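Local coordinates for protein N-acetylneuraminate lyase (Peptoclostridium difficile, PDB 4WOZ) that belongs to the dihydrodipicolinate synthetase family and folds as a TIM barrel, with helices packed round a closed parallel sheet of eight strands, at residues R38-H43 and T219-G224; M157-F162 and K189-K194; P206-G211 and L233-K238. All coordinates share one frame; numbering follows the deposited sequence.

Three contacts in the outer layer of this TIM barrel join helices and turns that lie on different parts of the chain. Interaction 1 joins helix 34-48 to the start of helix 220-235, bringing the early and late parts of the barrel together. Interaction 2, about 31 Å away between centres and on the opposite side of the chain's centre, is nested within the loop that interaction 1 closes. Interaction 3 follows interaction 2 along the chain, about 20 Å from it centre to centre; its segments alternate in sequence with those of interaction 1, whose centre is about 23 Å away and with which it shares helix 220-235. One helix thus contributes its first turn to barrel closure and its last to an outer, more local contact.

Interaction 1. Residues R38-H43 and T219-G224; sequences RQIIRH and TFNVNG
Asn221 is the residue of 219-224 that meets both Ile40 and His43 on helix 34-48. Before it, Thr219 O accepts backbone bonds from Val222 N and Asn223 N in the first turn of the helix, on which Asn221 lies. The Asn221 side chain sets its OD1 3.8 Å from the CG2 methyl of Ile40, the two side chains running slantwise to each other. Its amide is gripped at both ends by the surrounding protein: OD1 accepts from Asn44 ND2, and ND2 donates to Ala21 O. The backbone O of Asn221 lies against the edge of the His43 ring, in contact only: with His43 CG anti to the backbone N (chi1 179°), the ring reaches across the gap and has this oxygen in its plane, 3.2 Å from CD2. His43 NE2 is also near, but at too poor an angle, and makes its hydrogen bond outside the two segments. Val222 starts away from helix 34-48, and its side chain touches Leu269. The contact is buried near the closure of the barrel, where the first helix and the last strand-to-helix passage meet: strand 17-21 supplies Ala21, while helix 261-271 packs Leu269 against both His43 and Val222.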
# COMPACT_ATOMS: atom_id res chain seq x y z
N ARG A 38 -6.50 -29.11 -25.77
CA ARG A 38 -5.64 -29.47 -26.89
C ARG A 38 -5.76 -28.45 -28.02
O ARG A 38 -4.79 -28.19 -28.74
CB ARG A 38 -5.96 -30.88 -27.38
CG ARG A 38 -5.38 -31.98 -26.50
CD ARG A 38 -5.97 -33.35 -26.80
NE ARG A 38 -5.41 -34.39 -25.94
CZ ARG A 38 -4.17 -34.87 -26.06
NH1 ARG A 38 -3.36 -34.43 -27.00
NH2 ARG A 38 -3.75 -35.80 -25.21
N GLN A 39 -6.94 -27.86 -28.19
CA GLN A 39 -7.13 -26.86 -29.23
C GLN A 39 -6.38 -25.58 -28.87
O GLN A 39 -5.78 -24.94 -29.72
CB GLN A 39 -8.62 -26.55 -29.42
CG GLN A 39 -9.47 -27.77 -29.77
CD GLN A 39 -10.91 -27.41 -30.08
OE1 GLN A 39 -11.46 -26.47 -29.52
NE2 GLN A 39 -11.53 -28.17 -30.98
N ILE A 40 -6.42 -25.20 -27.59
CA ILE A 40 -5.71 -24.00 -27.15
C ILE A 40 -4.23 -24.19 -27.46
O ILE A 40 -3.59 -23.32 -28.05
CB ILE A 40 -5.88 -23.77 -25.62
CG1 ILE A 40 -7.33 -23.41 -25.29
CG2 ILE A 40 -4.94 -22.66 -25.15
CD1 ILE A 40 -7.61 -23.29 -23.79
N ILE A 41 -3.70 -25.34 -27.06
CA ILE A 41 -2.30 -25.68 -27.29
C ILE A 41 -1.96 -25.60 -28.77
O ILE A 41 -1.01 -24.94 -29.17
CB ILE A 41 -2.00 -27.09 -26.76
CG1 ILE A 41 -2.19 -27.12 -25.24
CG2 ILE A 41 -0.58 -27.52 -27.17
CD1 ILE A 41 -2.05 -28.49 -24.62
N ARG A 42 -2.75 -26.29 -29.59
CA ARG A 42 -2.55 -26.31 -31.04
C ARG A 42 -2.63 -24.91 -31.63
O ARG A 42 -1.90 -24.57 -32.56
CB ARG A 42 -3.61 -27.20 -31.70
CG ARG A 42 -3.34 -28.69 -31.58
CD ARG A 42 -2.81 -29.25 -32.89
NE ARG A 42 -1.54 -28.65 -33.30
CZ ARG A 42 -0.35 -29.02 -32.81
NH1 ARG A 42 -0.27 -29.98 -31.90
NH2 ARG A 42 0.75 -28.43 -33.25
N HIS A 43 -3.52 -24.09 -31.07
CA HIS A 43 -3.70 -22.72 -31.53
C HIS A 43 -2.43 -21.90 -31.28
O HIS A 43 -1.99 -21.14 -32.15
CB HIS A 43 -4.89 -22.09 -30.81
CG HIS A 43 -5.15 -20.67 -31.20
ND1 HIS A 43 -5.64 -20.32 -32.44
CD2 HIS A 43 -5.01 -19.51 -30.51
CE1 HIS A 43 -5.79 -19.00 -32.50
NE2 HIS A 43 -5.41 -18.49 -31.34
N THR A 219 -1.79 -12.93 -22.65
CA THR A 219 -2.46 -12.44 -23.85
C THR A 219 -1.90 -13.02 -25.14
O THR A 219 -2.50 -12.86 -26.20
CB THR A 219 -2.43 -10.90 -23.95
OG1 THR A 219 -1.09 -10.45 -24.19
CG2 THR A 219 -2.97 -10.28 -22.67
N PHE A 220 -0.75 -13.69 -25.04
CA PHE A 220 -0.12 -14.30 -26.21
C PHE A 220 -0.97 -15.45 -26.75
O PHE A 220 -0.82 -15.85 -27.90
CB PHE A 220 1.28 -14.79 -25.85
CG PHE A 220 2.23 -13.70 -25.42
CD1 PHE A 220 1.83 -12.37 -25.42
CD2 PHE A 220 3.52 -14.00 -25.00
CE1 PHE A 220 2.70 -11.35 -24.99
CE2 PHE A 220 4.40 -13.00 -24.58
CZ PHE A 220 3.98 -11.68 -24.57
N ASN A 221 -1.86 -15.98 -25.92
CA ASN A 221 -2.75 -17.06 -26.35
C ASN A 221 -3.61 -16.60 -27.53
O ASN A 221 -4.01 -17.42 -28.36
CB ASN A 221 -3.66 -17.51 -25.21
CG ASN A 221 -2.94 -18.36 -24.19
OD1 ASN A 221 -2.82 -19.58 -24.36
ND2 ASN A 221 -2.44 -17.73 -23.13
N VAL A 222 -3.90 -15.30 -27.59
CA VAL A 222 -4.72 -14.76 -28.67
C VAL A 222 -4.03 -13.65 -29.45
O VAL A 222 -4.52 -13.23 -30.51
CB VAL A 222 -6.06 -14.18 -28.15
CG1 VAL A 222 -6.95 -15.28 -27.62
CG2 VAL A 222 -5.78 -13.13 -27.06
N ASN A 223 -2.90 -13.17 -28.94
CA ASN A 223 -2.20 -12.07 -29.58
C ASN A 223 -0.73 -12.39 -29.86
O ASN A 223 0.09 -11.48 -29.97
CB ASN A 223 -2.32 -10.81 -28.70
CG ASN A 223 -2.05 -9.53 -29.45
OD1 ASN A 223 -2.53 -9.34 -30.57
ND2 ASN A 223 -1.29 -8.62 -28.83
N GLY A 224 -0.42 -13.68 -29.96
CA GLY A 224 0.95 -14.11 -30.20
C GLY A 224 1.67 -13.49 -31.39
O GLY A 224 2.88 -13.24 -31.33

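Interaction 2. Residues M157-F162 and K189-K194; sequences MSLDQF and KTFPNK
The backbones come closest at Leu159 and Thr190, whose CA atoms are 8.6 Å apart, and Phe162 and Phe191 follow at a CA separation of 9.4 Å. The first pair stands at the opening turn of helix 159-165 and the last turn of helix 181-190. Phe191 leaves helical geometry and begins a type I turn, closed by a backbone bond from Lys194 N to Phe191 O. The start of one helix therefore faces the end of another. In this TIM barrel the two helices flank strand 171-176 in sequence, so the contact packs successive helices of the outer layer side by side. The incoming helix opens with a capping box. Ser158 N donates to Gln161 OE1 over 2.8 Å, in the carbonyl plane and on a lone pair, while the return bond from Gln161 N to Ser158 OG is weak. Leu159, CG anti to the backbone N (chi1 -179°), extends its two methyls: CD2 comes within 3.9 Å of Thr190 OG1, and CD1 lies 4.0 Å from Phe191 CE2, the leucine and phenylalanine side chains lying alongside and running in opposing senses. Phe191 CE2 also meets Phe162 CB at 4.2 Å, so Phe191 bridges two residues one helical turn apart. Thr190 CG2 lies over one face of the Phe191 ring, 3.8 Å above its plane and offset towards the rim. Thr190 OG1 bonds back to Arg186 O. Leu159 and Phe162 also touch Met187, further back on helix 181-190, and the Phe191 ring meets that of Phe166.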
# COMPACT_ATOMS: atom_id res chain seq x y z
N MET A 157 11.09 -8.92 -3.83
CA MET A 157 12.48 -9.38 -3.72
C MET A 157 13.41 -8.24 -4.12
O MET A 157 13.11 -7.48 -5.05
CB MET A 157 12.69 -10.56 -4.67
CG MET A 157 13.64 -11.64 -4.17
SD MET A 157 12.74 -12.94 -3.30
CE MET A 157 11.86 -13.71 -4.66
N SER A 158 14.54 -8.11 -3.43
CA SER A 158 15.51 -7.07 -3.73
C SER A 158 16.59 -7.62 -4.66
O SER A 158 16.64 -8.83 -4.90
CB SER A 158 16.17 -6.57 -2.44
OG SER A 158 16.97 -7.58 -1.86
N LEU A 159 17.45 -6.74 -5.17
CA LEU A 159 18.52 -7.16 -6.07
C LEU A 159 19.48 -8.14 -5.40
O LEU A 159 19.89 -9.13 -6.01
CB LEU A 159 19.30 -5.93 -6.56
CG LEU A 159 20.46 -6.17 -7.55
CD1 LEU A 159 19.91 -6.74 -8.86
CD2 LEU A 159 21.19 -4.86 -7.81
N ASP A 160 19.82 -7.86 -4.15
CA ASP A 160 20.74 -8.71 -3.39
C ASP A 160 20.16 -10.10 -3.12
O ASP A 160 20.89 -11.10 -3.12
CB ASP A 160 21.09 -8.04 -2.07
CG ASP A 160 21.71 -6.67 -2.26
OD1 ASP A 160 21.03 -5.79 -2.84
OD2 ASP A 160 22.87 -6.48 -1.84
N GLN A 161 18.86 -10.16 -2.87
CA GLN A 161 18.19 -11.42 -2.59
C GLN A 161 18.17 -12.30 -3.85
O GLN A 161 18.38 -13.51 -3.77
CB GLN A 161 16.77 -11.16 -2.08
CG GLN A 161 16.76 -10.43 -0.74
CD GLN A 161 15.36 -10.12 -0.26
OE1 GLN A 161 14.60 -9.43 -0.93
NE2 GLN A 161 15.02 -10.63 0.92
N PHE A 162 17.93 -11.68 -5.00
CA PHE A 162 17.93 -12.41 -6.26
C PHE A 162 19.32 -12.99 -6.46
O PHE A 162 19.48 -14.10 -6.97
CB PHE A 162 17.58 -11.48 -7.42
CG PHE A 162 16.11 -11.38 -7.69
CD1 PHE A 162 15.40 -12.47 -8.19
CD2 PHE A 162 15.41 -10.20 -7.43
CE1 PHE A 162 14.03 -12.39 -8.42
CE2 PHE A 162 14.04 -10.11 -7.67
CZ PHE A 162 13.35 -11.21 -8.16
N LYS A 189 21.93 -6.01 -15.92
CA LYS A 189 23.32 -5.63 -15.78
C LYS A 189 24.07 -6.48 -14.74
O LYS A 189 25.22 -6.85 -14.95
CB LYS A 189 23.39 -4.14 -15.40
CG LYS A 189 24.79 -3.55 -15.25
CD LYS A 189 25.25 -3.56 -13.80
CE LYS A 189 26.58 -2.86 -13.64
NZ LYS A 189 27.03 -2.84 -12.22
N THR A 190 23.40 -6.80 -13.64
CA THR A 190 24.04 -7.59 -12.59
C THR A 190 24.12 -9.08 -12.89
O THR A 190 25.06 -9.74 -12.45
CB THR A 190 23.33 -7.40 -11.25
OG1 THR A 190 23.19 -6.00 -10.97
CG2 THR A 190 24.14 -8.05 -10.12
N PHE A 191 23.16 -9.61 -13.64
CA PHE A 191 23.15 -11.03 -13.98
C PHE A 191 23.07 -11.26 -15.49
O PHE A 191 22.08 -11.77 -16.01
CB PHE A 191 21.97 -11.71 -13.27
CG PHE A 191 21.94 -11.46 -11.79
CD1 PHE A 191 22.96 -11.93 -10.96
CD2 PHE A 191 20.90 -10.73 -11.21
CE1 PHE A 191 22.95 -11.68 -9.59
CE2 PHE A 191 20.88 -10.47 -9.84
CZ PHE A 191 21.91 -10.95 -9.03
N PRO A 192 24.14 -10.89 -16.21
CA PRO A 192 24.19 -11.06 -17.67
C PRO A 192 24.20 -12.51 -18.16
O PRO A 192 24.03 -12.76 -19.35
CB PRO A 192 25.46 -10.30 -18.05
CG PRO A 192 26.36 -10.56 -16.86
CD PRO A 192 25.41 -10.34 -15.70
N ASN A 193 24.39 -13.45 -17.24
CA ASN A 193 24.44 -14.86 -17.58
C ASN A 193 23.16 -15.62 -17.24
O ASN A 193 23.09 -16.84 -17.37
CB ASN A 193 25.63 -15.52 -16.86
CG ASN A 193 25.56 -15.35 -15.34
OD1 ASN A 193 25.27 -14.25 -14.83
ND2 ASN A 193 25.84 -16.42 -14.62
N LYS A 194 22.14 -14.89 -16.79
CA LYS A 194 20.86 -15.50 -16.43
C LYS A 194 19.77 -15.03 -17.39
O LYS A 194 19.88 -13.98 -18.01
CB LYS A 194 20.48 -15.11 -15.00
CG LYS A 194 21.51 -15.50 -13.94
CD LYS A 194 21.60 -17.02 -13.77
CE LYS A 194 22.51 -17.39 -12.62
NZ LYS A 194 22.47 -18.85 -12.30

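Interaction 3. Residues P206-G211 and L233-K238; sequences PATVLG and LTKNEK
Thr208 and Thr234 confront each other through their methyls because both adopt the same first torsion: chi1, -59° in Thr208 and -62° in Thr234, sets OG1 beside the backbone N, which leaves CG2 anti to it, and each OG1 turns back along its own helix. There the hydroxyls bond to the carbonyls of Met204 and Ile230, which satisfies the polar branches and leaves carbon to face carbon. The methyls Thr208 CG2 and Thr234 CG2 are 3.3 Å apart, a close, slightly compressed contact, and the Thr234 methyl also lies 4.2 Å from Val209 N. Such paired threonines show how a polar residue can pack as an apolar one when its hydroxyl is spent on its own helix. Lys235 completes the contact from the solvent side. Its chain, bent at chi2 and chi3, folds over so that Lys235 CD comes to 3.5 Å from Thr208 CG2. A water that donates to Thr208 O over 2.9 Å also accepts from Lys235 NZ; that second bond is unusually short in the model and its length is doubtful. Beyond Lys235 the helix ends in a Schellman motif, with Glu237, at positive phi, as the C-prime residue: Lys238 N bonds to Leu233 O at 2.8 Å and Glu237 N to Thr234 O at 2.7 Å. Lys238 is then the N-cap of helix 239-259. The contact thus joins the ends of helices 204-209 and 220-235; helix 239-259 covers Thr234 through Ala242, and Ile239 of a neighbouring subunit packs on Val209.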
# COMPACT_ATOMS: atom_id res chain seq x y z
N PRO A 206 9.10 -1.63 -23.68
CA PRO A 206 10.13 -1.09 -22.79
C PRO A 206 10.98 -2.16 -22.10
O PRO A 206 12.14 -1.93 -21.78
CB PRO A 206 9.33 -0.24 -21.80
CG PRO A 206 7.96 -0.87 -21.81
CD PRO A 206 7.76 -1.17 -23.28
N ALA A 207 10.40 -3.34 -21.88
CA ALA A 207 11.15 -4.40 -21.22
C ALA A 207 12.18 -4.98 -22.20
O ALA A 207 13.30 -5.32 -21.81
CB ALA A 207 10.21 -5.49 -20.73
N THR A 208 11.79 -5.10 -23.46
CA THR A 208 12.69 -5.64 -24.47
C THR A 208 13.90 -4.74 -24.66
O THR A 208 15.01 -5.22 -24.85
CB THR A 208 11.97 -5.85 -25.82
OG1 THR A 208 10.87 -6.75 -25.64
CG2 THR A 208 12.92 -6.45 -26.84
N VAL A 209 13.69 -3.42 -24.62
CA VAL A 209 14.80 -2.49 -24.79
C VAL A 209 15.79 -2.62 -23.62
O VAL A 209 16.95 -2.21 -23.74
CB VAL A 209 14.32 -1.02 -24.91
CG1 VAL A 209 13.59 -0.58 -23.66
CG2 VAL A 209 15.49 -0.11 -25.16
N LEU A 210 15.35 -3.18 -22.50
CA LEU A 210 16.22 -3.36 -21.35
C LEU A 210 16.96 -4.70 -21.41
O LEU A 210 17.64 -5.09 -20.46
CB LEU A 210 15.44 -3.23 -20.04
CG LEU A 210 15.03 -1.78 -19.72
CD1 LEU A 210 14.27 -1.73 -18.40
CD2 LEU A 210 16.28 -0.91 -19.64
N GLY A 211 16.81 -5.40 -22.53
CA GLY A 211 17.50 -6.67 -22.71
C GLY A 211 16.90 -7.98 -22.25
O GLY A 211 17.64 -8.96 -22.11
N LEU A 233 10.66 -6.57 -33.87
CA LEU A 233 10.91 -5.24 -34.41
C LEU A 233 11.90 -4.53 -33.49
O LEU A 233 12.82 -3.85 -33.95
CB LEU A 233 9.61 -4.44 -34.49
CG LEU A 233 8.65 -4.80 -35.62
CD1 LEU A 233 7.28 -4.21 -35.33
CD2 LEU A 233 9.20 -4.28 -36.96
N THR A 234 11.71 -4.71 -32.18
CA THR A 234 12.58 -4.09 -31.19
C THR A 234 14.02 -4.59 -31.34
O THR A 234 14.95 -3.79 -31.40
CB THR A 234 12.10 -4.36 -29.74
OG1 THR A 234 10.80 -3.79 -29.55
CG2 THR A 234 13.06 -3.73 -28.74
N LYS A 235 14.20 -5.90 -31.40
CA LYS A 235 15.54 -6.47 -31.54
C LYS A 235 16.20 -5.99 -32.84
O LYS A 235 17.42 -6.03 -32.97
CB LYS A 235 15.49 -8.00 -31.53
CG LYS A 235 14.85 -8.60 -30.28
CD LYS A 235 15.29 -7.88 -28.99
CE LYS A 235 16.79 -7.98 -28.76
NZ LYS A 235 17.23 -7.09 -27.64
N ASN A 236 15.38 -5.54 -33.78
CA ASN A 236 15.86 -5.02 -35.06
C ASN A 236 15.97 -3.50 -35.03
O ASN A 236 16.25 -2.87 -36.05
CB ASN A 236 14.93 -5.46 -36.19
CG ASN A 236 15.28 -6.82 -36.74
OD1 ASN A 236 16.22 -6.96 -37.53
ND2 ASN A 236 14.55 -7.85 -36.32
N GLU A 237 15.73 -2.93 -33.85
CA GLU A 237 15.81 -1.49 -33.63
C GLU A 237 14.79 -0.65 -34.38
O GLU A 237 14.99 0.54 -34.60
CB GLU A 237 17.22 -0.99 -33.94
CG GLU A 237 18.29 -1.71 -33.14
CD GLU A 237 19.62 -0.99 -33.17
OE1 GLU A 237 20.07 -0.65 -34.28
OE2 GLU A 237 20.20 -0.76 -32.09
N LYS A 238 13.69 -1.28 -34.78
CA LYS A 238 12.64 -0.56 -35.48
C LYS A 238 11.62 -0.20 -34.40
O LYS A 238 10.54 -0.79 -34.31
CB LYS A 238 12.04 -1.45 -36.57
CG LYS A 238 13.06 -1.75 -37.68
CD LYS A 238 12.54 -2.75 -38.69
CE LYS A 238 13.61 -3.02 -39.76
NZ LYS A 238 13.19 -4.05 -40.76
O HOH W 1 16.00 -7.85 -25.60